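Local coordinates for GTP-binding protein REM 1 (Homo sapiens, PDB 2NZJ), which binds GDP and, as a Ras-family small GTPase, probably switches between GDP- and GTP-bound states in signalling, at residues S73-G78 with R100-R105; I83-A88 with E94-L99; P113-G118 with E161-Q166; K144-S149 with A157-G162. One frame throughout, in Å; residues are numbered along the deposited sequence.

In the fold
Contact 1 and contact 2 both use helix 90-105, which packs on one face of the central sheet, while contacts 3 and 4 share helix 156-171 on the opposite face. Strands 80-86, 114-119 and 144-147 run side by side, so contacts 2, 3 and 4 hang on adjacent parallel strands, and contacts 3 and 4 lie only about 6 Å apart between centres. Contact 2 is the core piece, all its touching residues buried; the other three are partly buried. All four are bridged by apolar atoms, but the three partly buried ones also use the aliphatic parts of Q102, Q166 and E158. Contact 4 alone reaches GDP, through S149 at the guanine end.

Contact 1 (S73-G78 with R100-R105)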
loop_
_atom_site.group_PDB
_atom_site.type_symbol
_atom_site.label_atom_id
_atom_site.label_comp_id
_atom_site.label_asym_id
_atom_site.label_seq_id
_atom_site.Cartn_x
_atom_site.Cartn_y
_atom_site.Cartn_z
ATOM N N SER A 73 -2.240 16.267 -7.447
ATOM C CA SER A 73 -0.833 15.847 -7.508
ATOM C C SER A 73 -0.616 14.406 -7.013
ATOM O O SER A 73 0.346 13.756 -7.399
ATOM C CB SER A 73 0.052 16.825 -6.721
ATOM N N CYS A 74 -1.545 13.912 -6.198
ATOM C CA CYS A 74 -1.427 12.625 -5.487
ATOM C C CYS A 74 -0.991 11.402 -6.290
ATOM O O CYS A 74 -0.181 10.594 -5.799
ATOM C CB CYS A 74 -2.758 12.301 -4.807
ATOM S SG CYS A 74 -2.972 10.580 -4.515
ATOM N N LEU A 75 -1.553 11.243 -7.488
ATOM C CA LEU A 75 -1.256 10.080 -8.332
ATOM C C LEU A 75 -0.042 10.301 -9.249
ATOM O O LEU A 75 0.294 9.429 -10.053
ATOM C CB LEU A 75 -2.465 9.705 -9.188
ATOM C CG LEU A 75 -3.776 9.279 -8.527
ATOM C CD1 LEU A 75 -4.771 8.928 -9.616
ATOM C CD2 LEU A 75 -3.606 8.106 -7.563
ATOM N N GLN A 76 0.616 11.449 -9.121
ATOM C CA GLN A 76 1.821 11.762 -9.903
ATOM C C GLN A 76 3.102 11.866 -9.039
ATOM O O GLN A 76 4.218 11.730 -9.550
ATOM C CB GLN A 76 1.602 13.069 -10.689
ATOM N N GLY A 77 2.949 12.104 -7.738
ATOM C CA GLY A 77 4.099 12.347 -6.876
ATOM C C GLY A 77 4.715 11.097 -6.259
ATOM O O GLY A 77 5.833 11.151 -5.751
ATOM N N GLY A 78 4.032 9.961 -6.327
ATOM C CA GLY A 78 4.437 8.848 -5.498
ATOM C C GLY A 78 5.662 8.124 -6.039
ATOM O O GLY A 78 5.817 7.957 -7.254
ATOM N N ARG A 100 -5.829 1.245 -10.548
ATOM C CA ARG A 100 -4.662 1.005 -11.397
ATOM C C ARG A 100 -4.789 1.758 -12.720
ATOM O O ARG A 100 -3.818 2.329 -13.229
ATOM C CB ARG A 100 -4.501 -0.488 -11.676
ATOM C CG ARG A 100 -3.283 -0.843 -12.534
ATOM C CD ARG A 100 -2.006 -0.775 -11.717
ATOM N NE ARG A 100 -0.818 -0.962 -12.550
ATOM C CZ ARG A 100 -0.307 -0.044 -13.370
ATOM N NH1 ARG A 100 -0.869 1.152 -13.500
ATOM N NH2 ARG A 100 0.786 -0.326 -14.073
ATOM N N ILE A 101 -6.002 1.753 -13.268
ATOM C CA ILE A 101 -6.270 2.435 -14.499
ATOM C C ILE A 101 -6.113 3.918 -14.291
ATOM O O ILE A 101 -5.600 4.600 -15.175
ATOM C CB ILE A 101 -7.678 2.117 -15.038
ATOM C CG1 ILE A 101 -7.747 0.645 -15.463
ATOM C CG2 ILE A 101 -8.053 3.070 -16.207
ATOM C CD1 ILE A 101 -8.914 0.330 -16.370
ATOM N N GLN A 102 -6.548 4.439 -13.143
ATOM C CA GLN A 102 -6.358 5.863 -12.872
ATOM C C GLN A 102 -4.858 6.164 -12.895
ATOM O O GLN A 102 -4.417 7.097 -13.576
ATOM C CB GLN A 102 -6.987 6.293 -11.540
ATOM C CG GLN A 102 -8.436 6.814 -11.618
ATOM C CD GLN A 102 -9.040 7.071 -10.231
ATOM O OE1 GLN A 102 -9.478 6.138 -9.536
ATOM N NE2 GLN A 102 -9.056 8.327 -9.822
ATOM N N LEU A 103 -4.081 5.350 -12.175
ATOM C CA LEU A 103 -2.624 5.496 -12.146
ATOM C C LEU A 103 -1.993 5.454 -13.543
ATOM O O LEU A 103 -1.065 6.207 -13.831
ATOM C CB LEU A 103 -1.995 4.410 -11.285
ATOM C CG LEU A 103 -2.135 4.602 -9.786
ATOM C CD1 LEU A 103 -1.757 3.320 -9.060
ATOM C CD2 LEU A 103 -1.258 5.769 -9.371
ATOM N N ARG A 104 -2.492 4.578 -14.406
ATOM C CA ARG A 104 -1.993 4.493 -15.770
ATOM C C ARG A 104 -2.225 5.803 -16.533
ATOM O O ARG A 104 -1.284 6.389 -17.066
ATOM C CB ARG A 104 -2.656 3.319 -16.509
ATOM C CG ARG A 104 -2.027 3.026 -17.858
ATOM C CD ARG A 104 -2.797 1.986 -18.676
ATOM N NE ARG A 104 -3.406 0.898 -17.903
ATOM C CZ ARG A 104 -2.743 -0.051 -17.240
ATOM N NH1 ARG A 104 -1.410 -0.057 -17.184
ATOM N NH2 ARG A 104 -3.428 -0.995 -16.600
ATOM N N ARG A 105 -3.479 6.253 -16.554
ATOM C CA ARG A 105 -3.894 7.469 -17.260
ATOM C C ARG A 105 -3.044 8.703 -16.946
ATOM O O ARG A 105 -2.943 9.607 -17.773
ATOM C CB ARG A 105 -5.364 7.779 -16.954
#
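L75 projects from the loop after helix 69-73 onto the side of helix 90-105, where its two methyl branches meet different residues. CD1 lies against CB of Q102 at 3.9 Å, and CD2 meets CD2 of L103 at 3.8 Å. The two leucine side chains cross at roughly a right angle, and the same L103 CD2 also comes within 4.1 Å of L75 CB, so that one methyl sits over the root and one branch of its partner. L75 holds CG beside its backbone N (chi1 -62°), and from there the fork opens toward the helix. Q102 gives only its root to the leucine; beyond CG its chain runs on extended, and the side chain also touches W60. L103 is the buried member: its CB does not head for the loop, but its CD2 end bends nearer, and it packs as well on L10, Y81, I83 and I114. On the loop side, the hydroxyl of Y81 bonds to C74 O and G78 N, tying the turn down next to L75. In a Ras-like G domain this is where the C-terminal end of the switch II region, to which 73-78 probably corresponds, rests on the helix that comes next in the chain.

Contact 2 (I83-A88 with E94-L99); sequences IVYSIA and ESASEL
This is buried strand-to-helix packing in a beta-alpha unit, where I83 and Y85 of strand 80-86 meet A96 and L99 of helix 90-105 on one face of the central sheet. The helix runs back almost antiparallel to the strand, with short-segment axes at 168° and 8.3 Å apart, as expected of the first half of a beta-alpha-beta crossover that goes on to the parallel strand 114-119. A96 is the close point: its CB lies 3.8 Å from CG2 of I83, whose same methyl is 3.9 Å from A96 CA. I83 aims this branch at the helix by holding CG2 anti to its backbone N, with CG1 beside that N (chi1 -66°). One turn along, L99 adds CD1 at 4.3 Å from I83 CG2, so a single methyl of the strand faces two helix residues. The Y85 ring approaches more loosely, with CD1 4.4 Å from A96 CB, and the ring also meets that of F93, the planes inclined at about 60°. The neighbouring S95 has its polar partner elsewhere: its OG bonds to D12 OD2 of the probable P-loop. With carbon alone on both sides, the contact should depend on exclusion of water and close shape, and the small A96 brings the helix backbone near the sheet.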
loop_
_atom_site.group_PDB
_atom_site.type_symbol
_atom_site.label_atom_id
_atom_site.label_comp_id
_atom_site.label_asym_id
_atom_site.label_seq_id
_atom_site.Cartn_x
_atom_site.Cartn_y
_atom_site.Cartn_z
ATOM N N ILE A 83 -2.102 -0.142 -3.271
ATOM C CA ILE A 83 -3.547 -0.214 -3.475
ATOM C C ILE A 83 -4.101 -1.316 -2.591
ATOM O O ILE A 83 -3.854 -2.488 -2.841
ATOM C CB ILE A 83 -3.908 -0.581 -4.937
ATOM C CG1 ILE A 83 -3.489 0.518 -5.907
ATOM C CG2 ILE A 83 -5.395 -0.851 -5.081
ATOM C CD1 ILE A 83 -3.437 0.069 -7.380
ATOM N N VAL A 84 -4.863 -0.935 -1.570
ATOM C CA VAL A 84 -5.386 -1.866 -0.563
ATOM C C VAL A 84 -6.855 -2.154 -0.831
ATOM O O VAL A 84 -7.604 -1.238 -1.121
ATOM C CB VAL A 84 -5.274 -1.255 0.826
ATOM C CG1 VAL A 84 -5.875 -2.180 1.903
ATOM C CG2 VAL A 84 -3.810 -0.889 1.104
ATOM N N TYR A 85 -7.258 -3.426 -0.752
ATOM C CA TYR A 85 -8.683 -3.813 -0.691
ATOM C C TYR A 85 -8.876 -4.784 0.488
ATOM O O TYR A 85 -7.902 -5.257 1.077
ATOM C CB TYR A 85 -9.179 -4.400 -2.040
ATOM C CG TYR A 85 -8.572 -5.721 -2.380
ATOM C CD1 TYR A 85 -7.353 -5.796 -3.011
ATOM C CD2 TYR A 85 -9.187 -6.901 -2.019
ATOM C CE1 TYR A 85 -6.757 -6.991 -3.290
ATOM C CE2 TYR A 85 -8.570 -8.146 -2.277
ATOM C CZ TYR A 85 -7.352 -8.170 -2.914
ATOM O OH TYR A 85 -6.748 -9.369 -3.232
ATOM N N SER A 86 -10.129 -5.043 0.845
ATOM C CA SER A 86 -10.464 -6.051 1.843
ATOM C C SER A 86 -10.917 -7.337 1.177
ATOM O O SER A 86 -11.833 -7.332 0.374
ATOM C CB SER A 86 -11.577 -5.568 2.750
ATOM O OG SER A 86 -11.944 -6.596 3.649
ATOM N N ILE A 87 -10.304 -8.450 1.559
ATOM C CA ILE A 87 -10.684 -9.767 1.036
ATOM C C ILE A 87 -12.130 -10.163 1.347
ATOM O O ILE A 87 -12.648 -11.080 0.723
ATOM C CB ILE A 87 -9.772 -10.885 1.582
ATOM C CG1 ILE A 87 -9.898 -10.977 3.113
ATOM C CG2 ILE A 87 -8.334 -10.668 1.116
ATOM C CD1 ILE A 87 -9.886 -12.370 3.668
ATOM N N ALA A 88 -12.758 -9.466 2.308
ATOM C CA ALA A 88 -14.162 -9.671 2.675
ATOM C C ALA A 88 -15.173 -8.753 1.964
ATOM O O ALA A 88 -16.367 -8.802 2.269
ATOM C CB ALA A 88 -14.302 -9.505 4.191
ATOM N N GLU A 94 -12.996 -4.637 -6.622
ATOM C CA GLU A 94 -13.382 -4.092 -7.930
ATOM C C GLU A 94 -12.817 -2.682 -8.124
ATOM O O GLU A 94 -12.257 -2.353 -9.176
ATOM C CB GLU A 94 -14.936 -4.098 -8.101
ATOM C CG GLU A 94 -15.546 -5.520 -8.287
ATOM C CD GLU A 94 -17.099 -5.600 -8.281
ATOM O OE1 GLU A 94 -17.787 -4.598 -7.966
ATOM O OE2 GLU A 94 -17.649 -6.695 -8.586
ATOM N N SER A 95 -12.942 -1.864 -7.095
ATOM C CA SER A 95 -12.473 -0.510 -7.214
ATOM C C SER A 95 -10.942 -0.434 -7.125
ATOM O O SER A 95 -10.364 0.555 -7.538
ATOM C CB SER A 95 -13.176 0.395 -6.208
ATOM O OG SER A 95 -12.802 0.059 -4.913
ATOM N N ALA A 96 -10.294 -1.483 -6.624
ATOM C CA ALA A 96 -8.847 -1.618 -6.769
ATOM C C ALA A 96 -8.475 -1.583 -8.244
ATOM O O ALA A 96 -7.642 -0.778 -8.660
ATOM C CB ALA A 96 -8.364 -2.902 -6.157
ATOM N N SER A 97 -9.096 -2.446 -9.044
ATOM C CA SER A 97 -8.856 -2.440 -10.503
ATOM C C SER A 97 -9.014 -1.042 -11.113
ATOM O O SER A 97 -8.198 -0.632 -11.952
ATOM C CB SER A 97 -9.748 -3.471 -11.217
ATOM O OG SER A 97 -9.698 -4.721 -10.499
ATOM N N GLU A 98 -10.038 -0.302 -10.685
ATOM C CA GLU A 98 -10.270 1.050 -11.200
ATOM C C GLU A 98 -9.108 1.993 -10.869
ATOM O O GLU A 98 -8.783 2.879 -11.663
ATOM C CB GLU A 98 -11.588 1.620 -10.648
ATOM C CG GLU A 98 -11.812 3.121 -10.888
ATOM N N LEU A 99 -8.491 1.797 -9.707
ATOM C CA LEU A 99 -7.387 2.641 -9.271
ATOM C C LEU A 99 -6.105 2.453 -10.090
ATOM O O LEU A 99 -5.388 3.407 -10.327
ATOM C CB LEU A 99 -7.115 2.446 -7.773
ATOM C CG LEU A 99 -8.209 3.011 -6.863
ATOM C CD1 LEU A 99 -8.120 2.438 -5.445
ATOM C CD2 LEU A 99 -8.147 4.527 -6.821
#

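Contact 3 (P113-G118 with E161-Q166)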
loop_
_atom_site.group_PDB
_atom_site.type_symbol
_atom_site.label_atom_id
_atom_site.label_comp_id
_atom_site.label_asym_id
_atom_site.label_seq_id
_atom_site.Cartn_x
_atom_site.Cartn_y
_atom_site.Cartn_z
ATOM N N PRO A 113 6.870 1.136 -8.608
ATOM C CA PRO A 113 6.340 -0.070 -7.929
ATOM C C PRO A 113 4.914 0.144 -7.486
ATOM O O PRO A 113 4.615 1.193 -6.929
ATOM C CB PRO A 113 7.243 -0.228 -6.695
ATOM C CG PRO A 113 8.449 0.588 -6.980
ATOM C CD PRO A 113 8.067 1.679 -7.945
ATOM N N ILE A 114 4.059 -0.842 -7.744
ATOM C CA ILE A 114 2.684 -0.867 -7.274
ATOM C C ILE A 114 2.474 -2.191 -6.536
ATOM O O ILE A 114 2.769 -3.253 -7.070
ATOM C CB ILE A 114 1.702 -0.734 -8.469
ATOM C CG1 ILE A 114 2.078 0.457 -9.345
ATOM C CG2 ILE A 114 0.266 -0.554 -8.005
ATOM C CD1 ILE A 114 0.992 0.860 -10.345
ATOM N N ILE A 115 2.011 -2.121 -5.293
ATOM C CA ILE A 115 1.693 -3.313 -4.509
ATOM C C ILE A 115 0.186 -3.387 -4.358
ATOM O O ILE A 115 -0.429 -2.443 -3.888
ATOM C CB ILE A 115 2.324 -3.281 -3.071
ATOM C CG1 ILE A 115 3.756 -2.713 -3.085
ATOM C CG2 ILE A 115 2.292 -4.682 -2.447
ATOM C CD1 ILE A 115 4.762 -3.643 -3.664
ATOM N N LEU A 116 -0.394 -4.505 -4.766
ATOM C CA LEU A 116 -1.814 -4.795 -4.520
ATOM C C LEU A 116 -1.894 -5.546 -3.170
ATOM O O LEU A 116 -1.242 -6.575 -2.980
ATOM C CB LEU A 116 -2.407 -5.621 -5.678
ATOM C CG LEU A 116 -3.922 -5.845 -5.671
ATOM C CD1 LEU A 116 -4.628 -4.498 -5.744
ATOM C CD2 LEU A 116 -4.432 -6.805 -6.801
ATOM N N VAL A 117 -2.644 -4.998 -2.220
ATOM C CA VAL A 117 -2.717 -5.581 -0.893
ATOM C C VAL A 117 -4.115 -6.043 -0.579
ATOM O O VAL A 117 -5.069 -5.245 -0.621
ATOM C CB VAL A 117 -2.297 -4.581 0.219
ATOM C CG1 VAL A 117 -2.547 -5.170 1.593
ATOM C CG2 VAL A 117 -0.864 -4.210 0.086
ATOM N N GLY A 118 -4.230 -7.325 -0.243
ATOM C CA GLY A 118 -5.481 -7.885 0.261
ATOM C C GLY A 118 -5.480 -7.894 1.774
ATOM O O GLY A 118 -4.911 -8.799 2.376
ATOM N N GLU A 161 8.620 -3.568 4.093
ATOM C CA GLU A 161 9.981 -4.032 3.742
ATOM C C GLU A 161 10.077 -4.429 2.268
ATOM O O GLU A 161 11.068 -4.185 1.611
ATOM C CB GLU A 161 10.399 -5.199 4.641
ATOM C CG GLU A 161 10.543 -4.732 6.083
ATOM C CD GLU A 161 11.118 -5.740 7.056
ATOM O OE1 GLU A 161 11.155 -6.970 6.785
ATOM O OE2 GLU A 161 11.525 -5.261 8.132
ATOM N N GLY A 162 9.002 -4.996 1.748
ATOM C CA GLY A 162 8.894 -5.340 0.335
ATOM C C GLY A 162 8.869 -4.112 -0.557
ATOM O O GLY A 162 9.530 -4.082 -1.595
ATOM N N VAL A 163 8.129 -3.092 -0.145
ATOM C CA VAL A 163 8.128 -1.822 -0.861
ATOM C C VAL A 163 9.555 -1.259 -0.975
ATOM O O VAL A 163 9.986 -0.857 -2.069
ATOM C CB VAL A 163 7.232 -0.770 -0.161
ATOM C CG1 VAL A 163 7.400 0.572 -0.789
ATOM C CG2 VAL A 163 5.782 -1.197 -0.196
ATOM N N VAL A 164 10.289 -1.230 0.142
ATOM C CA VAL A 164 11.692 -0.764 0.112
ATOM C C VAL A 164 12.481 -1.540 -0.936
ATOM O O VAL A 164 13.149 -0.942 -1.785
ATOM C CB VAL A 164 12.430 -0.954 1.449
ATOM C CG1 VAL A 164 13.884 -0.587 1.295
ATOM C CG2 VAL A 164 11.778 -0.160 2.587
ATOM N N ARG A 165 12.397 -2.868 -0.893
ATOM C CA ARG A 165 13.171 -3.703 -1.836
ATOM C C ARG A 165 12.835 -3.399 -3.288
ATOM O O ARG A 165 13.728 -3.296 -4.106
ATOM C CB ARG A 165 12.967 -5.211 -1.589
ATOM C CG ARG A 165 13.684 -5.719 -0.359
ATOM C CD ARG A 165 13.611 -7.188 -0.257
ATOM N NE ARG A 165 14.277 -7.619 0.967
ATOM C CZ ARG A 165 13.668 -7.881 2.130
ATOM N NH1 ARG A 165 12.343 -7.808 2.259
ATOM N NH2 ARG A 165 14.410 -8.246 3.177
ATOM N N GLN A 166 11.551 -3.260 -3.599
ATOM C CA GLN A 166 11.128 -2.943 -4.953
ATOM C C GLN A 166 11.638 -1.576 -5.412
ATOM O O GLN A 166 12.031 -1.393 -6.572
ATOM C CB GLN A 166 9.615 -2.961 -5.034
ATOM C CG GLN A 166 9.004 -4.308 -4.775
ATOM C CD GLN A 166 9.489 -5.339 -5.749
ATOM O OE1 GLN A 166 9.564 -5.066 -6.949
ATOM N NE2 GLN A 166 9.859 -6.519 -5.248
#
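Helix 156-171, the last of the chain, lies against strand 114-119 through I115 and V163 and, at the strand's start, through P113 and Q166. CG1 of I115 touches CG2 of V163 at 3.8 Å, the two branched side chains crossing obliquely. Both contact atoms are the branch held beside the backbone N: I115 has chi1 at -40°, and V163, with CG1 anti to its N, leaves CG2 for the strand. From CG1 the isoleucine continues to CD1, which comes to 4.4 Å from CG of Q166. In this Ras-like alpha/beta fold the sheet is sandwiched by helices, and strand 114-119 serves both layers: I114 and L116 reach helix 90-105, whereas I115 and V117 turn to helix 156-171, where both also meet L159. P113 extends the row outside the strand proper. Its CB is 4.0 Å from CB of Q166, and its CG lies 4.1 Å from Q166 O, so the pyrrolidine ring abuts both the side-chain root and the carbonyl of Q166; L167 touches the same proline. Q166 is bent at chi2 (-59°) rather than extended, and meets the strand segment with CB and CG. Nearby on the helix, R165 NE forms a salt bridge with D48 OD2.

Contact 4 (K144-S149 with A157-G162). With GDP (guanosine-5'-diphosphate), chain G.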
loop_
_atom_site.group_PDB
_atom_site.type_symbol
_atom_site.label_atom_id
_atom_site.label_comp_id
_atom_site.label_asym_id
_atom_site.label_seq_id
_atom_site.Cartn_x
_atom_site.Cartn_y
_atom_site.Cartn_z
ATOM N N LYS A 144 3.079 -6.300 -7.722
ATOM C CA LYS A 144 3.337 -7.279 -6.665
ATOM C C LYS A 144 2.116 -7.439 -5.785
ATOM O O LYS A 144 1.254 -6.561 -5.752
ATOM C CB LYS A 144 4.592 -6.897 -5.870
ATOM C CG LYS A 144 5.892 -6.930 -6.728
ATOM C CD LYS A 144 6.402 -8.364 -6.929
ATOM C CE LYS A 144 7.345 -8.498 -8.127
ATOM N N PHE A 145 2.039 -8.576 -5.088
ATOM C CA PHE A 145 0.826 -8.955 -4.338
ATOM C C PHE A 145 1.120 -9.563 -2.969
ATOM O O PHE A 145 1.960 -10.434 -2.836
ATOM C CB PHE A 145 0.005 -9.964 -5.144
ATOM C CG PHE A 145 -1.199 -10.514 -4.405
ATOM C CD1 PHE A 145 -2.329 -9.730 -4.213
ATOM C CD2 PHE A 145 -1.196 -11.804 -3.901
ATOM C CE1 PHE A 145 -3.430 -10.215 -3.551
ATOM C CE2 PHE A 145 -2.288 -12.302 -3.231
ATOM C CZ PHE A 145 -3.417 -11.510 -3.061
ATOM N N ILE A 146 0.385 -9.132 -1.960
ATOM C CA ILE A 146 0.493 -9.732 -0.656
ATOM C C ILE A 146 -0.847 -9.592 0.061
ATOM O O ILE A 146 -1.622 -8.694 -0.233
ATOM C CB ILE A 146 1.600 -9.048 0.135
ATOM C CG1 ILE A 146 1.964 -9.864 1.375
ATOM C CG2 ILE A 146 1.206 -7.583 0.464
ATOM C CD1 ILE A 146 3.314 -9.517 1.954
ATOM N N GLU A 147 -1.124 -10.514 0.968
ATOM C CA GLU A 147 -2.269 -10.427 1.872
ATOM C C GLU A 147 -1.778 -10.148 3.290
ATOM O O GLU A 147 -0.803 -10.767 3.773
ATOM C CB GLU A 147 -3.062 -11.720 1.852
ATOM C CG GLU A 147 -3.691 -11.936 0.501
ATOM C CD GLU A 147 -4.682 -13.073 0.464
ATOM O OE1 GLU A 147 -4.466 -14.113 1.122
ATOM O OE2 GLU A 147 -5.670 -12.915 -0.255
ATOM N N THR A 148 -2.456 -9.208 3.945
ATOM C CA THR A 148 -2.086 -8.797 5.276
ATOM C C THR A 148 -3.288 -8.853 6.201
ATOM O O THR A 148 -4.434 -9.043 5.752
ATOM C CB THR A 148 -1.537 -7.375 5.260
ATOM O OG1 THR A 148 -2.579 -6.445 4.917
ATOM C CG2 THR A 148 -0.392 -7.261 4.263
ATOM N N SER A 149 -3.004 -8.703 7.495
ATOM C CA SER A 149 -4.012 -8.386 8.496
ATOM C C SER A 149 -3.403 -7.390 9.482
ATOM O O SER A 149 -2.400 -7.684 10.121
ATOM C CB SER A 149 -4.507 -9.637 9.226
ATOM O OG SER A 149 -5.298 -9.304 10.359
ATOM N N ALA A 157 4.800 -5.664 8.406
ATOM C CA ALA A 157 6.221 -5.385 8.266
ATOM C C ALA A 157 6.704 -5.872 6.884
ATOM O O ALA A 157 7.404 -5.157 6.172
ATOM C CB ALA A 157 7.018 -6.024 9.372
ATOM N N GLU A 158 6.284 -7.058 6.491
ATOM C CA GLU A 158 6.701 -7.619 5.220
ATOM C C GLU A 158 6.202 -6.773 4.010
ATOM O O GLU A 158 6.889 -6.668 2.988
ATOM C CB GLU A 158 6.272 -9.094 5.135
ATOM C CG GLU A 158 6.932 -10.044 6.208
ATOM C CD GLU A 158 6.389 -9.919 7.701
ATOM O OE1 GLU A 158 5.522 -9.067 8.029
ATOM O OE2 GLU A 158 6.876 -10.683 8.573
ATOM N N LEU A 159 5.033 -6.141 4.139
ATOM C CA LEU A 159 4.542 -5.239 3.084
ATOM C C LEU A 159 5.500 -4.072 2.889
ATOM O O LEU A 159 5.982 -3.831 1.760
ATOM C CB LEU A 159 3.142 -4.706 3.380
ATOM C CG LEU A 159 2.680 -3.473 2.605
ATOM C CD1 LEU A 159 2.519 -3.825 1.151
ATOM C CD2 LEU A 159 1.405 -2.874 3.178
ATOM N N PHE A 160 5.791 -3.356 3.971
ATOM C CA PHE A 160 6.629 -2.166 3.847
ATOM C C PHE A 160 8.086 -2.489 3.539
ATOM O O PHE A 160 8.702 -1.787 2.772
ATOM C CB PHE A 160 6.461 -1.264 5.058
ATOM C CG PHE A 160 5.078 -0.715 5.170
ATOM C CD1 PHE A 160 4.698 0.387 4.406
ATOM C CD2 PHE A 160 4.128 -1.342 5.968
ATOM C CE1 PHE A 160 3.396 0.895 4.488
ATOM C CE2 PHE A 160 2.842 -0.856 6.057
ATOM C CZ PHE A 160 2.465 0.272 5.318
ATOM N N GLU A 161 8.620 -3.568 4.093
ATOM C CA GLU A 161 9.981 -4.032 3.742
ATOM C C GLU A 161 10.077 -4.429 2.268
ATOM O O GLU A 161 11.068 -4.185 1.611
ATOM C CB GLU A 161 10.399 -5.199 4.641
ATOM C CG GLU A 161 10.543 -4.732 6.083
ATOM C CD GLU A 161 11.118 -5.740 7.056
ATOM O OE1 GLU A 161 11.155 -6.970 6.785
ATOM O OE2 GLU A 161 11.525 -5.261 8.132
ATOM N N GLY A 162 9.002 -4.996 1.748
ATOM C CA GLY A 162 8.894 -5.340 0.335
ATOM C C GLY A 162 8.869 -4.112 -0.557
ATOM O O GLY A 162 9.530 -4.082 -1.595
HETATM P PB GDP G . -9.416 2.973 6.085
HETATM O O1B GDP G . -9.054 2.259 4.810
HETATM O O2B GDP G . -8.333 3.856 6.606
HETATM O O3B GDP G . -10.655 3.791 5.763
HETATM O O3A GDP G . -9.753 1.793 7.088
HETATM P PA GDP G . -9.403 1.904 8.637
HETATM O O1A GDP G . -9.933 3.205 9.168
HETATM O O2A GDP G . -7.940 1.739 8.907
HETATM O "O5'" GDP G . -10.149 0.606 9.206
HETATM C "C5'" GDP G . -11.536 0.368 8.960
HETATM C "C4'" GDP G . -12.035 -0.667 9.971
HETATM O "O4'" GDP G . -11.570 -1.998 9.607
HETATM C "C3'" GDP G . -11.518 -0.390 11.397
HETATM O "O3'" GDP G . -12.540 -0.576 12.393
HETATM C "C2'" GDP G . -10.423 -1.426 11.596
HETATM O "O2'" GDP G . -10.302 -1.863 12.946
HETATM C "C1'" GDP G . -10.812 -2.571 10.672
HETATM N N9 GDP G . -9.628 -3.242 10.106
HETATM C C8 GDP G . -8.558 -2.686 9.483
HETATM N N7 GDP G . -7.676 -3.634 9.068
HETATM C C5 GDP G . -8.194 -4.802 9.424
HETATM C C6 GDP G . -7.781 -6.201 9.322
HETATM O O6 GDP G . -6.691 -6.461 8.770
HETATM N N1 GDP G . -8.609 -7.138 9.824
HETATM C C2 GDP G . -9.776 -6.834 10.432
HETATM N N2 GDP G . -10.597 -7.795 10.933
HETATM N N3 GDP G . -10.198 -5.562 10.574
HETATM C C4 GDP G . -9.463 -4.544 10.099
#
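I146 and L159 form the apolar heart of this contact between strand 144-147 and helix 156-171, with CG2 of the isoleucine 4.0 Å from CD1 of the leucine. I146 has CG1 anti to its backbone N (chi1 -166°), which puts CG2 in the crowded position between N and carbonyl carbon, while the CG1 arm leads CD1 to the root of E158, 4.4 Å from its CB. Further along, the methyl CG2 of T148 lies 4.4 Å from L159 CB, so the leucine is met from two strand-side residues. Its other branch, CD2, sits 3.8 Å above one face of the F160 ring, offset toward the rim.

Polar bonds gather from E147 onward: E147 OE2 forms a salt bridge with R127 NH1. T148 turns its OG1 to N119 OD1, keeping methyl and hydroxyl for different neighbours. S149 OG bonds to D122 OD2 and to L152 N, which should steady the loop beside the guanine. Against the ligand, S149 CA lies 3.3 Å from GDP O6; A150 N and D122 OD1 hydrogen-bond to the nucleotide. E147-T148-S149-A150 fits the ETSA-like guanine-recognition element of small GTPases, and N119 and D122 fit the NKxD element.

Strand 144-147 is one edge of the sheet, bonded through its backbone to strand 114-119; helix 156-171 packs on one face through L159, which also reaches I115 and V117, while helix 131-141 meets F145 and E147.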